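Local structure of alkyltransferase-like protein 1 (Schizosaccharomyces pombe, 3GVA) at residues T8-A13 and Q43-L48; A13-P18 and T52-H57; R58-R63 and Y97-P102. The protein recognises O6-alkylguanine damage in DNA, flipping the damaged base out of the duplex into a hydrophobic pocket and so presenting the lesion to nucleotide excision repair. All blocks are in the same frame, centred on the assembly; numbering follows the deposited sequence.

Overall arrangement
All three contacts are partly buried, each running from buried apolar side chains (V10 and A44, V14 and V54, I60 and L99) to more exposed residues. Contacts 1 and 2 are close neighbours: both use helix 3-14, share A13 and touch through M45, V14, W56 and V54. Contact 3 lies across the chain's centre from both and ties the loop after H57 to the C-terminal strand 97-98 and helix 101-104. Contact 1 pairs two helices and has a hydrogen bond across it. Contacts 2 and 3 involve loops, have no hydrogen bond across them and rely on aliphatic side-chain packing, with some groups set against backbone carbonyls. V59 packs against V14, I17 and M45 between them.

Contact 1: residues T8-A13 and Q43-L48; sequences TKVYDA and QAMKHL
Y11 reaches from helix 3-14 to the end of helix 38-46 and lays its ring against L48. The L48 methyl CD2 sits over one ring face, 3.7 Å from the ring centroid and 18° off the normal, a CH-pi contact displaced toward the rim at CZ. CG of Y11 is anti to its carbonyl carbon (chi1 -55°), which sets it beside the backbone N and starts the ring toward helix 38-46; ring and leucine lie alongside, pointing opposite ways. At the ring's edge, in its plane, lies A44 O, to which Y11 OH donates a hydrogen bond of 2.6 Å. The hydroxyl stands above the carbonyl plane, 38° out of it, while H47 N reaches the same A44 O from the opposite face at 3.2 Å, giving this oxygen at the helix end two donors. The ring, held between L48 and A44 O, is the tight part. M45 SD also lies at the ring edge, 5.4 Å from the centroid of Y11, a Met-aromatic contact, and M45 packs on Y25, thought to be required for nucleotide flipping. V10 CG1 adds apolar contacts to both A44 CB and M45 SD, 4.0 Å from each. An alanine at Y11 would probably open a gap beneath L48 CD2 and beside M45 SD, and leave A44 O without its hydroxyl donor.

The outer side is much looser. H47 barely grazes Y11, its poorly ordered imidazole meets the ring of Y7 instead, and Q43 and K46 are exposed to solvent. The contact thus packs helix 3-14 against helix 38-46, which carries the arginine finger R39 and is the recognition helix of the helix-turn-helix DNA-binding domain of the MGMT family.

Contact 2: residues A13-P18 and T52-H57; sequences AVCEIP and THVPWH
V14, in the last part of helix 3-14, meets V54 and P55 of the loop T52-H57, and its side chain is worth following outward. CB already touches V54 CG1, at 3.8 Å. From there CG1 runs anti to the backbone N (chi1 177°), which brings it to V54 CG1 at 3.7 Å and to the carbonyl oxygen P55 O at 3.6 Å, with the P55 ring close beside it. The other branch, CG2, packs on M45 SD of helix 38-46. The V14 and V54 side chains cross at about a right angle.

The proline rides on the turn of backbone after the valine. P55 CG lies 3.5 Å from V14 O, an oxygen that also accepts from I17 N in the type I turn V14-I17, and P55 CD rests near C15 CA. C15 then carries the contact outward: its SG is 4.0 Å from P55 CD and 3.9 Å from H53 CE1, approaching the imidazole obliquely. V54 CG2 takes one face of that same imidazole, so the histidine is backed from within its own segment.

No hydrogen bond passes between the segments; the loop holds its own shape. T52 OG1 accepts from V54 N in an ST turn, the N-H pointing at it nearly straight (160°). P55 is the centre of an inverse gamma turn, closed by W56 N to V54 O at 2.8 Å.

W56 turns away from the segment A13-P18 and packs on R77, Q78 and R81 of helix 73-84, while H57 bonds to E85 just past that helix. The loop is thereby wedged between the end of helix 3-14 on one side and helix 73-84 on another, with M45 of helix 38-46 touching both V14 and W56.

Contact 3: residues R58-R63 and Y97-P102; sequences RVINSR and YKLNLP
L101 and I60 bury the most surface here, and their methyls meet at the middle of the contact. I60 CG1 stands between its backbone N and carbonyl carbon (chi1 64°), and from it the chain extends to CD1, which touches L101 CD1 at 3.6 Å. The two side chains run side by side with their tips directed oppositely. L99 comes at the same I60 CD1 tip to tip, its CD1 also 3.6 Å away, so one isoleucine methyl is shared by two leucines. The other branch of L101, CD2, lies against the carbonyl S62 O at 3.2 Å.

R63 takes part through its carbonyl; its CB is directed away from the segment Y97-P102. R63 O sits 3.3 Å from K98 CE; NZ is a little farther off and forms no hydrogen bond to it. The K98 ammonium has its strongest partner in the hydroxyl of Y90, with a long, weak bond to L99 O besides.

The touching parts, I60-R63 and K98-L101, run at 90° to each other, and a backbone hydrogen bond between L99 and G64 fastens them just past R63. R58 ends the Pro-Trp-His-Arg sequence P55-R58, where MGMT proteins have Pro-Cys-His-Arg with the active-site cysteine. Packed on the chain that leaves strand 97-98 for helix 101-104, the segment belongs to the part of the MGMT-type domain where Y97 touches R69, the residue that probes the flipped base.

Contact 1: residues T8-A13 and Q43-L48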
# COMPACT_ATOMS: atom_id res chain seq x y z
N THR A 8 9.48 11.73 3.04
CA THR A 8 9.27 12.33 1.73
C THR A 8 9.81 11.42 0.61
O THR A 8 9.24 11.37 -0.48
CB THR A 8 9.92 13.72 1.64
OG1 THR A 8 11.34 13.61 1.75
CG2 THR A 8 9.42 14.60 2.78
N LYS A 9 10.88 10.71 0.90
CA LYS A 9 11.49 9.79 -0.07
C LYS A 9 10.55 8.60 -0.28
O LYS A 9 10.45 8.04 -1.38
CB LYS A 9 12.84 9.31 0.46
CG LYS A 9 13.76 8.73 -0.60
CD LYS A 9 15.09 8.28 0.00
CE LYS A 9 16.10 7.93 -1.08
NZ LYS A 9 15.56 6.95 -2.07
N VAL A 10 9.87 8.21 0.80
CA VAL A 10 8.92 7.11 0.75
C VAL A 10 7.72 7.56 -0.08
O VAL A 10 7.28 6.83 -0.98
CB VAL A 10 8.45 6.72 2.17
CG1 VAL A 10 7.22 5.82 2.09
CG2 VAL A 10 9.58 6.00 2.91
N TYR A 11 7.19 8.75 0.21
CA TYR A 11 6.04 9.25 -0.53
C TYR A 11 6.34 9.39 -2.01
O TYR A 11 5.50 9.09 -2.84
CB TYR A 11 5.54 10.58 0.05
CG TYR A 11 5.22 10.48 1.53
CD1 TYR A 11 4.85 9.26 2.11
CD2 TYR A 11 5.29 11.60 2.36
CE1 TYR A 11 4.57 9.16 3.48
CE2 TYR A 11 5.01 11.52 3.72
CZ TYR A 11 4.66 10.29 4.27
OH TYR A 11 4.39 10.20 5.61
N ASP A 12 7.56 9.84 -2.33
CA ASP A 12 7.98 9.98 -3.72
C ASP A 12 7.90 8.63 -4.39
O ASP A 12 7.45 8.50 -5.52
CB ASP A 12 9.43 10.47 -3.83
CG ASP A 12 9.57 11.95 -3.58
OD1 ASP A 12 8.68 12.71 -4.02
OD2 ASP A 12 10.57 12.36 -2.95
N ALA A 13 8.37 7.61 -3.68
CA ALA A 13 8.36 6.26 -4.22
C ALA A 13 6.94 5.76 -4.45
O ALA A 13 6.65 5.15 -5.48
CB ALA A 13 9.12 5.31 -3.29
N GLN A 43 5.68 3.20 8.94
CA GLN A 43 5.42 4.34 9.81
C GLN A 43 5.12 5.58 8.96
O GLN A 43 4.18 6.33 9.24
CB GLN A 43 6.64 4.59 10.70
CG GLN A 43 6.33 4.92 12.15
CD GLN A 43 5.55 3.82 12.85
OE1 GLN A 43 5.92 2.65 12.81
NE2 GLN A 43 4.45 4.20 13.50
N ALA A 44 5.92 5.79 7.93
CA ALA A 44 5.70 6.93 7.04
C ALA A 44 4.29 6.89 6.47
O ALA A 44 3.58 7.89 6.45
CB ALA A 44 6.72 6.91 5.89
N MET A 45 3.89 5.71 6.01
CA MET A 45 2.57 5.52 5.42
C MET A 45 1.46 5.72 6.43
O MET A 45 0.40 6.26 6.11
CB MET A 45 2.47 4.12 4.80
CG MET A 45 3.42 3.89 3.65
SD MET A 45 3.29 5.25 2.46
CE MET A 45 1.67 4.90 1.76
N LYS A 46 1.71 5.30 7.67
CA LYS A 46 0.71 5.44 8.71
C LYS A 46 0.53 6.88 9.19
O LYS A 46 -0.52 7.23 9.72
CB LYS A 46 1.05 4.52 9.89
CG LYS A 46 1.05 3.04 9.50
CD LYS A 46 1.23 2.12 10.70
CE LYS A 46 0.01 2.15 11.62
NZ LYS A 46 0.06 1.07 12.65
N HIS A 47 1.54 7.72 8.97
CA HIS A 47 1.45 9.11 9.39
C HIS A 47 0.87 10.04 8.33
O HIS A 47 0.79 11.25 8.54
CB HIS A 47 2.83 9.62 9.83
CG HIS A 47 3.36 8.94 11.05
ND1 HIS A 47 4.57 9.26 11.61
CD2 HIS A 47 2.84 7.95 11.82
CE1 HIS A 47 4.78 8.50 12.68
NE2 HIS A 47 3.75 7.70 12.82
N LEU A 48 0.47 9.49 7.18
CA LEU A 48 -0.10 10.29 6.10
C LEU A 48 -1.49 10.80 6.44
O LEU A 48 -2.29 10.09 7.05
CB LEU A 48 -0.17 9.48 4.80
CG LEU A 48 1.05 9.48 3.89
CD1 LEU A 48 0.83 8.52 2.71
CD2 LEU A 48 1.30 10.90 3.38

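Contact 2: residues A13-P18 and T52-H57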
# COMPACT_ATOMS: atom_id res chain seq x y z
N ALA A 13 8.37 7.61 -3.68
CA ALA A 13 8.36 6.26 -4.22
C ALA A 13 6.94 5.76 -4.45
O ALA A 13 6.65 5.15 -5.48
CB ALA A 13 9.12 5.31 -3.29
N VAL A 14 6.05 6.00 -3.49
CA VAL A 14 4.67 5.56 -3.62
C VAL A 14 3.99 6.26 -4.81
O VAL A 14 3.22 5.65 -5.55
CB VAL A 14 3.87 5.83 -2.32
CG1 VAL A 14 2.41 5.43 -2.51
CG2 VAL A 14 4.48 5.04 -1.15
N CYS A 15 4.29 7.54 -4.99
CA CYS A 15 3.72 8.31 -6.10
C CYS A 15 4.13 7.71 -7.44
O CYS A 15 3.54 8.02 -8.47
CB CYS A 15 4.19 9.77 -6.04
SG CYS A 15 3.42 10.75 -4.73
N GLU A 16 5.14 6.84 -7.42
CA GLU A 16 5.58 6.21 -8.66
C GLU A 16 4.88 4.89 -8.98
O GLU A 16 4.98 4.41 -10.10
CB GLU A 16 7.09 5.99 -8.62
CG GLU A 16 7.87 7.28 -8.78
CD GLU A 16 9.35 7.03 -8.81
OE1 GLU A 16 9.92 6.64 -7.77
OE2 GLU A 16 9.96 7.22 -9.89
N ILE A 17 4.20 4.29 -8.00
CA ILE A 17 3.47 3.04 -8.26
C ILE A 17 2.43 3.39 -9.32
O ILE A 17 1.63 4.30 -9.14
CB ILE A 17 2.73 2.52 -6.99
CG1 ILE A 17 3.71 2.35 -5.83
CG2 ILE A 17 2.07 1.17 -7.29
CD1 ILE A 17 3.04 2.00 -4.51
N PRO A 18 2.44 2.67 -10.45
CA PRO A 18 1.45 3.03 -11.46
C PRO A 18 -0.00 2.65 -11.18
O PRO A 18 -0.30 1.78 -10.35
CB PRO A 18 1.99 2.37 -12.73
CG PRO A 18 2.72 1.19 -12.20
CD PRO A 18 3.43 1.73 -10.99
N THR A 52 -4.41 13.11 1.85
CA THR A 52 -3.19 13.26 1.06
C THR A 52 -3.40 12.91 -0.41
O THR A 52 -4.33 12.18 -0.77
CB THR A 52 -2.06 12.35 1.58
OG1 THR A 52 -0.88 12.55 0.78
CG2 THR A 52 -2.47 10.89 1.46
N HIS A 53 -2.50 13.41 -1.25
CA HIS A 53 -2.51 13.17 -2.68
C HIS A 53 -1.73 11.89 -2.97
O HIS A 53 -1.89 11.28 -4.03
CB HIS A 53 -1.82 14.33 -3.40
CG HIS A 53 -0.36 14.42 -3.11
ND1 HIS A 53 0.60 13.83 -3.92
CD2 HIS A 53 0.32 14.97 -2.07
CE1 HIS A 53 1.79 14.02 -3.39
NE2 HIS A 53 1.65 14.71 -2.27
N VAL A 54 -0.87 11.49 -2.04
CA VAL A 54 -0.08 10.28 -2.22
C VAL A 54 -1.02 9.08 -2.37
O VAL A 54 -1.93 8.91 -1.57
CB VAL A 54 0.86 10.04 -1.01
CG1 VAL A 54 1.64 8.75 -1.19
CG2 VAL A 54 1.82 11.22 -0.86
N PRO A 55 -0.82 8.26 -3.42
CA PRO A 55 -1.69 7.09 -3.65
C PRO A 55 -1.43 5.92 -2.70
O PRO A 55 -1.11 4.81 -3.14
CB PRO A 55 -1.40 6.74 -5.10
CG PRO A 55 0.05 7.09 -5.24
CD PRO A 55 0.15 8.42 -4.52
N TRP A 56 -1.59 6.18 -1.41
CA TRP A 56 -1.36 5.17 -0.37
C TRP A 56 -2.18 3.90 -0.54
O TRP A 56 -1.81 2.84 -0.02
CB TRP A 56 -1.68 5.77 1.01
CG TRP A 56 -3.09 6.29 1.10
CD1 TRP A 56 -3.53 7.53 0.75
CD2 TRP A 56 -4.25 5.54 1.48
NE1 TRP A 56 -4.89 7.61 0.89
CE2 TRP A 56 -5.36 6.40 1.34
CE3 TRP A 56 -4.45 4.24 1.93
CZ2 TRP A 56 -6.67 5.99 1.62
CZ3 TRP A 56 -5.75 3.83 2.22
CH2 TRP A 56 -6.84 4.70 2.06
N HIS A 57 -3.28 3.98 -1.27
CA HIS A 57 -4.12 2.81 -1.45
C HIS A 57 -3.42 1.73 -2.27
O HIS A 57 -3.84 0.57 -2.25
CB HIS A 57 -5.45 3.20 -2.12
CG HIS A 57 -5.29 3.78 -3.49
ND1 HIS A 57 -4.75 5.02 -3.72
CD2 HIS A 57 -5.55 3.25 -4.71
CE1 HIS A 57 -4.68 5.24 -5.01
NE2 HIS A 57 -5.16 4.18 -5.64

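Contact 3: residues R58-R63 and Y97-P102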
# COMPACT_ATOMS: atom_id res chain seq x y z
N ARG A 58 -2.35 2.10 -2.97
CA ARG A 58 -1.60 1.13 -3.77
C ARG A 58 -0.56 0.36 -2.97
O ARG A 58 0.15 -0.49 -3.51
CB ARG A 58 -0.95 1.83 -4.97
CG ARG A 58 -1.97 2.35 -5.97
CD ARG A 58 -1.34 3.10 -7.12
NE ARG A 58 -2.37 3.82 -7.87
CZ ARG A 58 -2.15 4.93 -8.56
NH1 ARG A 58 -0.94 5.46 -8.62
NH2 ARG A 58 -3.17 5.54 -9.16
N VAL A 59 -0.46 0.66 -1.68
CA VAL A 59 0.49 -0.05 -0.82
C VAL A 59 -0.33 -1.02 0.05
O VAL A 59 -1.23 -0.61 0.77
CB VAL A 59 1.28 0.94 0.08
CG1 VAL A 59 2.33 0.19 0.89
CG2 VAL A 59 1.96 1.99 -0.79
N ILE A 60 -0.03 -2.32 -0.05
CA ILE A 60 -0.76 -3.33 0.71
C ILE A 60 0.22 -4.24 1.42
O ILE A 60 1.41 -4.22 1.11
CB ILE A 60 -1.65 -4.20 -0.21
CG1 ILE A 60 -0.77 -4.99 -1.19
CG2 ILE A 60 -2.61 -3.32 -0.99
CD1 ILE A 60 -1.55 -5.94 -2.08
N ASN A 61 -0.25 -5.04 2.37
CA ASN A 61 0.68 -5.93 3.05
C ASN A 61 1.07 -7.08 2.12
O ASN A 61 0.37 -7.39 1.15
CB ASN A 61 0.12 -6.44 4.39
CG ASN A 61 -1.23 -7.09 4.25
OD1 ASN A 61 -1.36 -8.16 3.67
ND2 ASN A 61 -2.26 -6.44 4.80
N SER A 62 2.22 -7.69 2.42
CA SER A 62 2.77 -8.78 1.63
C SER A 62 1.84 -9.95 1.37
O SER A 62 1.98 -10.64 0.35
CB SER A 62 4.05 -9.29 2.30
OG SER A 62 4.91 -8.21 2.61
N ARG A 63 0.90 -10.20 2.28
CA ARG A 63 -0.03 -11.31 2.13
C ARG A 63 -1.13 -11.05 1.10
O ARG A 63 -1.90 -11.95 0.78
CB ARG A 63 -0.66 -11.65 3.48
CG ARG A 63 0.36 -11.93 4.58
CD ARG A 63 -0.32 -12.45 5.83
NE ARG A 63 -0.83 -13.80 5.61
CZ ARG A 63 -1.64 -14.44 6.44
NH1 ARG A 63 -2.04 -13.86 7.56
NH2 ARG A 63 -2.04 -15.67 6.15
N TYR A 97 -10.47 -8.71 2.95
CA TYR A 97 -10.49 -8.48 1.52
C TYR A 97 -9.07 -8.76 1.05
O TYR A 97 -8.10 -8.35 1.69
CB TYR A 97 -10.93 -7.04 1.22
CG TYR A 97 -12.41 -6.87 1.48
CD1 TYR A 97 -13.34 -7.63 0.77
CD2 TYR A 97 -12.88 -5.98 2.44
CE1 TYR A 97 -14.70 -7.51 1.02
CE2 TYR A 97 -14.25 -5.86 2.70
CZ TYR A 97 -15.15 -6.63 1.98
OH TYR A 97 -16.50 -6.52 2.22
N LYS A 98 -8.95 -9.46 -0.07
CA LYS A 98 -7.64 -9.85 -0.56
C LYS A 98 -7.53 -9.80 -2.08
O LYS A 98 -8.53 -9.77 -2.78
CB LYS A 98 -7.35 -11.28 -0.07
CG LYS A 98 -5.99 -11.85 -0.42
CD LYS A 98 -5.88 -13.29 0.10
CE LYS A 98 -4.49 -13.87 -0.10
NZ LYS A 98 -4.02 -13.77 -1.51
N LEU A 99 -6.30 -9.79 -2.57
CA LEU A 99 -6.09 -9.78 -4.01
C LEU A 99 -4.85 -10.62 -4.32
O LEU A 99 -4.03 -10.87 -3.43
CB LEU A 99 -5.93 -8.35 -4.51
CG LEU A 99 -4.84 -7.48 -3.88
CD1 LEU A 99 -3.48 -7.92 -4.38
CD2 LEU A 99 -5.09 -6.02 -4.24
N ASN A 100 -4.74 -11.05 -5.56
CA ASN A 100 -3.62 -11.85 -6.01
C ASN A 100 -2.42 -10.92 -6.20
O ASN A 100 -2.30 -10.25 -7.23
CB ASN A 100 -4.00 -12.57 -7.31
CG ASN A 100 -2.86 -13.38 -7.89
OD1 ASN A 100 -1.98 -13.84 -7.17
ND2 ASN A 100 -2.88 -13.56 -9.21
N LEU A 101 -1.54 -10.86 -5.20
CA LEU A 101 -0.39 -9.96 -5.23
C LEU A 101 0.51 -10.05 -6.47
O LEU A 101 0.76 -9.04 -7.12
CB LEU A 101 0.46 -10.14 -3.96
CG LEU A 101 1.64 -9.16 -3.79
CD1 LEU A 101 1.12 -7.73 -3.69
CD2 LEU A 101 2.44 -9.51 -2.56
N PRO A 102 1.00 -11.25 -6.81
CA PRO A 102 1.87 -11.36 -7.99
C PRO A 102 1.23 -10.82 -9.28
O PRO A 102 1.92 -10.36 -10.18
CB PRO A 102 2.17 -12.86 -8.06
CG PRO A 102 1.03 -13.49 -7.32
CD PRO A 102 0.82 -12.55 -6.16